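High affinity transport system protein p37 (Mycoplasma hyorhinis, PDB 3EKI) binds thiamine diphosphate as the probable extracytoplasmic, substrate-binding lipoprotein of a high-affinity transport system. Local coordinates at residues W42-L55 / T90-Q104. Sequence-based numbering, arbitrary orientation.
Sequences WDKSITFGVSEAWL and TKNFDDVDFKVTPIQ. With CA (calcium ion), chain D.
Strands 45-51 and 97-103 run parallel in unbroken register, S45 beside D97 through S51 beside I103, with eight backbone hydrogen bonds from D97 N–K44 O to E52 N–I103 O. Helix 64-85 lies between them in sequence, making a beta-alpha-beta unit as in other periplasmic-binding-protein-type lobes. Ahead of the strands, the six-membered ring of W42 and the F93 ring form an offset stack, planes 6° apart, while F93 CB makes a CH-pi contact over the five-membered ring, 3.4 Å from its centroid. With W42 CG anti to the backbone N (chi1 -171°), the indole reaches the 90-93 turn, and W42 NE1 donates a bent bond (140°) to an in-plane lone pair of D94 O, which is tilted from the indole plane. I46 and F98 lie alongside each other on one sheet face, while I46 CG1 meets V96 CG1. V96 packs on against F80 and E356. On the other face, one water joins S45 OG, T47 OG1 and the calcium ion, which D43 OD2, S45 O, P118 O and D121 bind; D43 OD2 also accepts from R349 NH2. Calcium probably offsets the mutual repulsion of D43 OD2 and S45 O, ordering the start of strand 45-51 where K99 CE reaches across to 3.2 Å from S45 OG.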
loop_
_atom_site.group_PDB
_atom_site.type_symbol
_atom_site.label_atom_id
_atom_site.label_comp_id
_atom_site.label_asym_id
_atom_site.label_seq_id
_atom_site.Cartn_x
_atom_site.Cartn_y
_atom_site.Cartn_z
ATOM N N TRP A 42 9.452 -11.076 -28.403
ATOM C CA TRP A 42 8.426 -11.967 -27.860
ATOM C C TRP A 42 9.086 -12.996 -26.977
ATOM O O TRP A 42 10.072 -13.649 -27.323
ATOM C CB TRP A 42 7.646 -12.661 -28.980
ATOM C CG TRP A 42 6.451 -13.422 -28.487
ATOM C CD1 TRP A 42 6.389 -14.730 -28.119
ATOM C CD2 TRP A 42 5.141 -12.849 -28.330
ATOM N NE1 TRP A 42 5.108 -15.035 -27.732
ATOM C CE2 TRP A 42 4.320 -13.903 -27.850
ATOM C CE3 TRP A 42 4.592 -11.576 -28.543
ATOM C CZ2 TRP A 42 2.973 -13.682 -27.588
ATOM C CZ3 TRP A 42 3.247 -11.381 -28.278
ATOM C CH2 TRP A 42 2.432 -12.426 -27.801
ATOM N N ASP A 43 8.574 -13.213 -25.770
ATOM C CA ASP A 43 9.186 -14.156 -24.861
ATOM C C ASP A 43 8.176 -15.248 -24.561
ATOM O O ASP A 43 7.104 -14.924 -24.033
ATOM C CB ASP A 43 9.606 -13.424 -23.584
ATOM C CG ASP A 43 10.444 -14.254 -22.655
ATOM O OD1 ASP A 43 10.630 -15.463 -22.933
ATOM O OD2 ASP A 43 10.942 -13.720 -21.634
ATOM N N LYS A 44 8.468 -16.486 -24.902
ATOM C CA LYS A 44 7.490 -17.556 -24.737
ATOM C C LYS A 44 7.367 -18.048 -23.313
ATOM O O LYS A 44 6.540 -18.918 -23.006
ATOM C CB LYS A 44 7.844 -18.735 -25.666
ATOM C CG LYS A 44 9.137 -19.421 -25.231
ATOM C CD LYS A 44 9.643 -20.417 -26.266
ATOM C CE LYS A 44 10.878 -21.142 -25.754
ATOM N NZ LYS A 44 11.833 -21.436 -26.863
ATOM N N SER A 45 8.144 -17.499 -22.401
ATOM C CA SER A 45 8.108 -17.826 -20.983
ATOM C C SER A 45 8.035 -16.510 -20.206
ATOM O O SER A 45 8.948 -15.680 -20.332
ATOM C CB SER A 45 9.335 -18.631 -20.562
ATOM O OG SER A 45 9.443 -18.745 -19.150
ATOM N N ILE A 46 6.975 -16.285 -19.443
ATOM C CA ILE A 46 6.883 -15.059 -18.661
ATOM C C ILE A 46 6.915 -15.462 -17.189
ATOM O O ILE A 46 6.133 -16.311 -16.797
ATOM C CB ILE A 46 5.634 -14.276 -19.063
ATOM C CG1 ILE A 46 5.701 -13.672 -20.471
ATOM C CG2 ILE A 46 5.304 -13.196 -18.039
ATOM C CD1 ILE A 46 6.609 -12.456 -20.536
ATOM N N THR A 47 7.824 -14.848 -16.455
ATOM C CA THR A 47 7.975 -15.074 -15.028
ATOM C C THR A 47 7.653 -13.805 -14.241
ATOM O O THR A 47 8.311 -12.788 -14.464
ATOM C CB THR A 47 9.410 -15.535 -14.708
ATOM O OG1 THR A 47 9.681 -16.766 -15.388
ATOM C CG2 THR A 47 9.567 -15.805 -13.218
ATOM N N PHE A 48 6.673 -13.866 -13.352
ATOM C CA PHE A 48 6.345 -12.808 -12.410
ATOM C C PHE A 48 7.117 -12.946 -11.096
ATOM O O PHE A 48 7.195 -14.022 -10.489
ATOM C CB PHE A 48 4.846 -12.850 -12.110
ATOM C CG PHE A 48 3.915 -12.640 -13.298
ATOM C CD1 PHE A 48 4.297 -11.956 -14.436
ATOM C CD2 PHE A 48 2.626 -13.144 -13.247
ATOM C CE1 PHE A 48 3.396 -11.792 -15.484
ATOM C CE2 PHE A 48 1.722 -12.978 -14.278
ATOM C CZ PHE A 48 2.113 -12.275 -15.395
ATOM N N GLY A 49 7.684 -11.868 -10.590
ATOM C CA GLY A 49 8.304 -11.864 -9.278
ATOM C C GLY A 49 7.190 -11.709 -8.258
ATOM O O GLY A 49 6.297 -10.882 -8.469
ATOM N N VAL A 50 7.251 -12.523 -7.211
ATOM C CA VAL A 50 6.317 -12.406 -6.095
ATOM C C VAL A 50 7.109 -12.548 -4.788
ATOM O O VAL A 50 8.156 -13.172 -4.759
ATOM C CB VAL A 50 5.172 -13.427 -6.073
ATOM C CG1 VAL A 50 4.362 -13.367 -7.359
ATOM C CG2 VAL A 50 5.709 -14.828 -5.810
ATOM N N SER A 51 6.538 -11.949 -3.746
ATOM C CA SER A 51 7.239 -11.951 -2.471
ATOM C C SER A 51 7.544 -13.374 -1.983
ATOM O O SER A 51 6.644 -14.208 -1.945
ATOM C CB SER A 51 6.456 -11.231 -1.374
ATOM O OG SER A 51 7.140 -11.465 -0.143
ATOM N N GLU A 52 8.790 -13.575 -1.607
ATOM C CA GLU A 52 9.385 -14.785 -1.092
ATOM C C GLU A 52 8.666 -15.209 0.183
ATOM O O GLU A 52 8.215 -16.345 0.298
ATOM C CB GLU A 52 10.856 -14.540 -0.817
ATOM C CG GLU A 52 11.697 -15.772 -0.515
ATOM C CD GLU A 52 13.177 -15.430 -0.588
ATOM O OE1 GLU A 52 13.751 -15.113 0.479
ATOM O OE2 GLU A 52 13.744 -15.470 -1.702
ATOM N N ALA A 53 8.566 -14.286 1.122
ATOM C CA ALA A 53 7.820 -14.504 2.349
ATOM C C ALA A 53 6.406 -14.970 2.070
ATOM O O ALA A 53 5.851 -15.855 2.724
ATOM C CB ALA A 53 7.754 -13.208 3.154
ATOM N N TRP A 54 5.766 -14.349 1.074
ATOM C CA TRP A 54 4.374 -14.704 0.814
ATOM C C TRP A 54 4.228 -16.129 0.285
ATOM O O TRP A 54 3.337 -16.870 0.697
ATOM C CB TRP A 54 3.750 -13.732 -0.188
ATOM C CG TRP A 54 2.299 -13.996 -0.445
ATOM C CD1 TRP A 54 1.226 -13.577 0.284
ATOM C CD2 TRP A 54 1.757 -14.757 -1.531
ATOM N NE1 TRP A 54 0.050 -14.022 -0.268
ATOM C CE2 TRP A 54 0.359 -14.752 -1.391
ATOM C CE3 TRP A 54 2.349 -15.434 -2.606
ATOM C CZ2 TRP A 54 -0.479 -15.407 -2.294
ATOM C CZ3 TRP A 54 1.522 -16.086 -3.502
ATOM C CH2 TRP A 54 0.135 -16.060 -3.328
ATOM N N LEU A 55 5.111 -16.458 -0.638
ATOM C CA LEU A 55 5.084 -17.707 -1.399
ATOM C C LEU A 55 5.343 -18.892 -0.480
ATOM O O LEU A 55 4.690 -19.931 -0.533
ATOM C CB LEU A 55 6.126 -17.622 -2.504
ATOM C CG LEU A 55 6.028 -18.453 -3.771
ATOM C CD1 LEU A 55 4.733 -18.226 -4.538
ATOM C CD2 LEU A 55 7.231 -18.125 -4.664
ATOM N N THR A 90 -1.018 -11.179 -33.224
ATOM C CA THR A 90 -0.188 -11.948 -32.290
ATOM C C THR A 90 -0.346 -13.465 -32.360
ATOM O O THR A 90 0.397 -14.154 -31.664
ATOM C CB THR A 90 -0.497 -11.508 -30.843
ATOM O OG1 THR A 90 -1.910 -11.429 -30.674
ATOM C CG2 THR A 90 0.065 -10.113 -30.581
ATOM N N LYS A 91 -1.267 -13.982 -33.160
ATOM C CA LYS A 91 -1.601 -15.400 -33.151
ATOM C C LYS A 91 -0.482 -16.279 -33.662
ATOM O O LYS A 91 -0.476 -17.456 -33.292
ATOM C CB LYS A 91 -2.870 -15.674 -33.964
ATOM C CG LYS A 91 -2.730 -15.389 -35.446
ATOM C CD LYS A 91 -4.038 -15.728 -36.169
ATOM C CE LYS A 91 -3.800 -15.793 -37.677
ATOM N NZ LYS A 91 -5.079 -15.741 -38.447
ATOM N N ASN A 92 0.428 -15.728 -34.453
ATOM C CA ASN A 92 1.537 -16.526 -34.972
ATOM C C ASN A 92 2.766 -16.593 -34.086
ATOM O O ASN A 92 3.717 -17.338 -34.346
ATOM C CB ASN A 92 1.911 -15.978 -36.365
ATOM C CG ASN A 92 0.733 -16.157 -37.316
ATOM O OD1 ASN A 92 0.140 -17.238 -37.386
ATOM N ND2 ASN A 92 0.373 -15.110 -38.035
ATOM N N PHE A 93 2.843 -15.841 -32.973
ATOM C CA PHE A 93 3.973 -15.993 -32.054
ATOM C C PHE A 93 3.824 -17.296 -31.259
ATOM O O PHE A 93 2.722 -17.867 -31.308
ATOM C CB PHE A 93 4.052 -14.821 -31.065
ATOM C CG PHE A 93 4.419 -13.456 -31.612
ATOM C CD1 PHE A 93 5.735 -13.153 -31.931
ATOM C CD2 PHE A 93 3.473 -12.471 -31.808
ATOM C CE1 PHE A 93 6.102 -11.924 -32.426
ATOM C CE2 PHE A 93 3.846 -11.229 -32.289
ATOM C CZ PHE A 93 5.164 -10.931 -32.592
ATOM N N ASP A 94 4.853 -17.723 -30.554
ATOM C CA ASP A 94 4.744 -18.878 -29.689
ATOM C C ASP A 94 3.750 -18.573 -28.549
ATOM O O ASP A 94 3.669 -17.468 -28.007
ATOM C CB ASP A 94 6.069 -19.327 -29.100
ATOM C CG ASP A 94 7.087 -19.844 -30.086
ATOM O OD1 ASP A 94 6.723 -20.294 -31.192
ATOM O OD2 ASP A 94 8.285 -19.798 -29.725
ATOM N N ASP A 95 2.988 -19.617 -28.218
ATOM C CA ASP A 95 2.177 -19.556 -27.009
ATOM C C ASP A 95 3.081 -19.364 -25.802
ATOM O O ASP A 95 4.235 -19.776 -25.794
ATOM C CB ASP A 95 1.352 -20.825 -26.852
ATOM C CG ASP A 95 0.120 -20.878 -27.730
ATOM O OD1 ASP A 95 -0.244 -19.931 -28.443
ATOM O OD2 ASP A 95 -0.561 -21.928 -27.729
ATOM N N VAL A 96 2.544 -18.751 -24.739
ATOM C CA VAL A 96 3.318 -18.340 -23.587
ATOM C C VAL A 96 2.957 -19.131 -22.335
ATOM O O VAL A 96 1.775 -19.335 -22.057
ATOM C CB VAL A 96 3.094 -16.840 -23.333
ATOM C CG1 VAL A 96 3.928 -16.368 -22.163
ATOM C CG2 VAL A 96 3.472 -16.075 -24.603
ATOM N N ASP A 97 3.984 -19.542 -21.616
ATOM C CA ASP A 97 3.880 -20.149 -20.294
ATOM C C ASP A 97 4.114 -19.097 -19.208
ATOM O O ASP A 97 4.933 -18.194 -19.386
ATOM C CB ASP A 97 4.922 -21.243 -20.082
ATOM C CG ASP A 97 4.729 -21.963 -18.761
ATOM O OD1 ASP A 97 3.552 -22.190 -18.411
ATOM O OD2 ASP A 97 5.722 -22.280 -18.082
ATOM N N PHE A 98 3.410 -19.202 -18.086
ATOM C CA PHE A 98 3.585 -18.243 -16.999
ATOM C C PHE A 98 4.016 -18.924 -15.699
ATOM O O PHE A 98 3.448 -19.959 -15.342
ATOM C CB PHE A 98 2.287 -17.478 -16.760
ATOM C CG PHE A 98 1.957 -16.546 -17.921
ATOM C CD1 PHE A 98 1.281 -17.017 -19.035
ATOM C CD2 PHE A 98 2.335 -15.197 -17.865
ATOM C CE1 PHE A 98 0.982 -16.178 -20.092
ATOM C CE2 PHE A 98 2.027 -14.361 -18.905
ATOM C CZ PHE A 98 1.330 -14.836 -20.007
ATOM N N LYS A 99 4.998 -18.297 -15.063
ATOM C CA LYS A 99 5.670 -18.831 -13.889
ATOM C C LYS A 99 5.799 -17.698 -12.861
ATOM O O LYS A 99 5.579 -16.563 -13.243
ATOM C CB LYS A 99 7.046 -19.411 -14.211
ATOM C CG LYS A 99 7.043 -20.461 -15.314
ATOM C CD LYS A 99 8.449 -21.033 -15.455
ATOM C CE LYS A 99 8.960 -20.953 -16.882
ATOM N NZ LYS A 99 10.440 -21.160 -16.930
ATOM N N VAL A 100 6.147 -18.027 -11.628
ATOM C CA VAL A 100 6.551 -17.055 -10.620
ATOM C C VAL A 100 7.924 -17.474 -10.095
ATOM O O VAL A 100 8.356 -18.622 -10.194
ATOM C CB VAL A 100 5.591 -16.878 -9.430
ATOM C CG1 VAL A 100 4.249 -16.335 -9.877
ATOM C CG2 VAL A 100 5.391 -18.193 -8.677
ATOM N N THR A 101 8.586 -16.464 -9.544
ATOM C CA THR A 101 9.874 -16.645 -8.888
ATOM C C THR A 101 9.824 -15.846 -7.582
ATOM O O THR A 101 9.241 -14.744 -7.584
ATOM C CB THR A 101 11.008 -16.279 -9.851
ATOM O OG1 THR A 101 12.252 -16.777 -9.337
ATOM C CG2 THR A 101 11.168 -14.770 -9.995
ATOM N N PRO A 102 10.335 -16.355 -6.462
ATOM C CA PRO A 102 10.340 -15.578 -5.218
ATOM C C PRO A 102 11.304 -14.406 -5.282
ATOM O O PRO A 102 12.415 -14.551 -5.775
ATOM C CB PRO A 102 10.848 -16.563 -4.153
ATOM C CG PRO A 102 11.643 -17.562 -4.920
ATOM C CD PRO A 102 10.911 -17.693 -6.234
ATOM N N ILE A 103 10.861 -13.270 -4.760
ATOM C CA ILE A 103 11.699 -12.082 -4.671
ATOM C C ILE A 103 11.761 -11.556 -3.234
ATOM O O ILE A 103 10.734 -11.384 -2.572
ATOM C CB ILE A 103 11.199 -10.960 -5.596
ATOM C CG1 ILE A 103 11.069 -11.396 -7.060
ATOM C CG2 ILE A 103 12.093 -9.737 -5.461
ATOM C CD1 ILE A 103 12.400 -11.792 -7.666
ATOM N N GLN A 104 12.993 -11.327 -2.806
ATOM C CA GLN A 104 13.250 -11.013 -1.389
ATOM C C GLN A 104 12.605 -9.702 -0.970
ATOM O O GLN A 104 11.979 -9.615 0.094
ATOM C CB GLN A 104 14.766 -11.036 -1.161
ATOM C CG GLN A 104 15.468 -12.282 -1.681
ATOM C CD GLN A 104 15.933 -12.288 -3.118
ATOM O OE1 GLN A 104 15.287 -12.824 -4.024
ATOM N NE2 GLN A 104 17.103 -11.701 -3.376
HETATM CA CA CA D . 10.948 -14.736 -19.451
HETATM O O HOH W 1 12.178 -16.576 -20.680
HETATM O O HOH W 2 10.537 -16.805 -17.909
HETATM O O HOH W 3 9.896 -11.609 0.875
#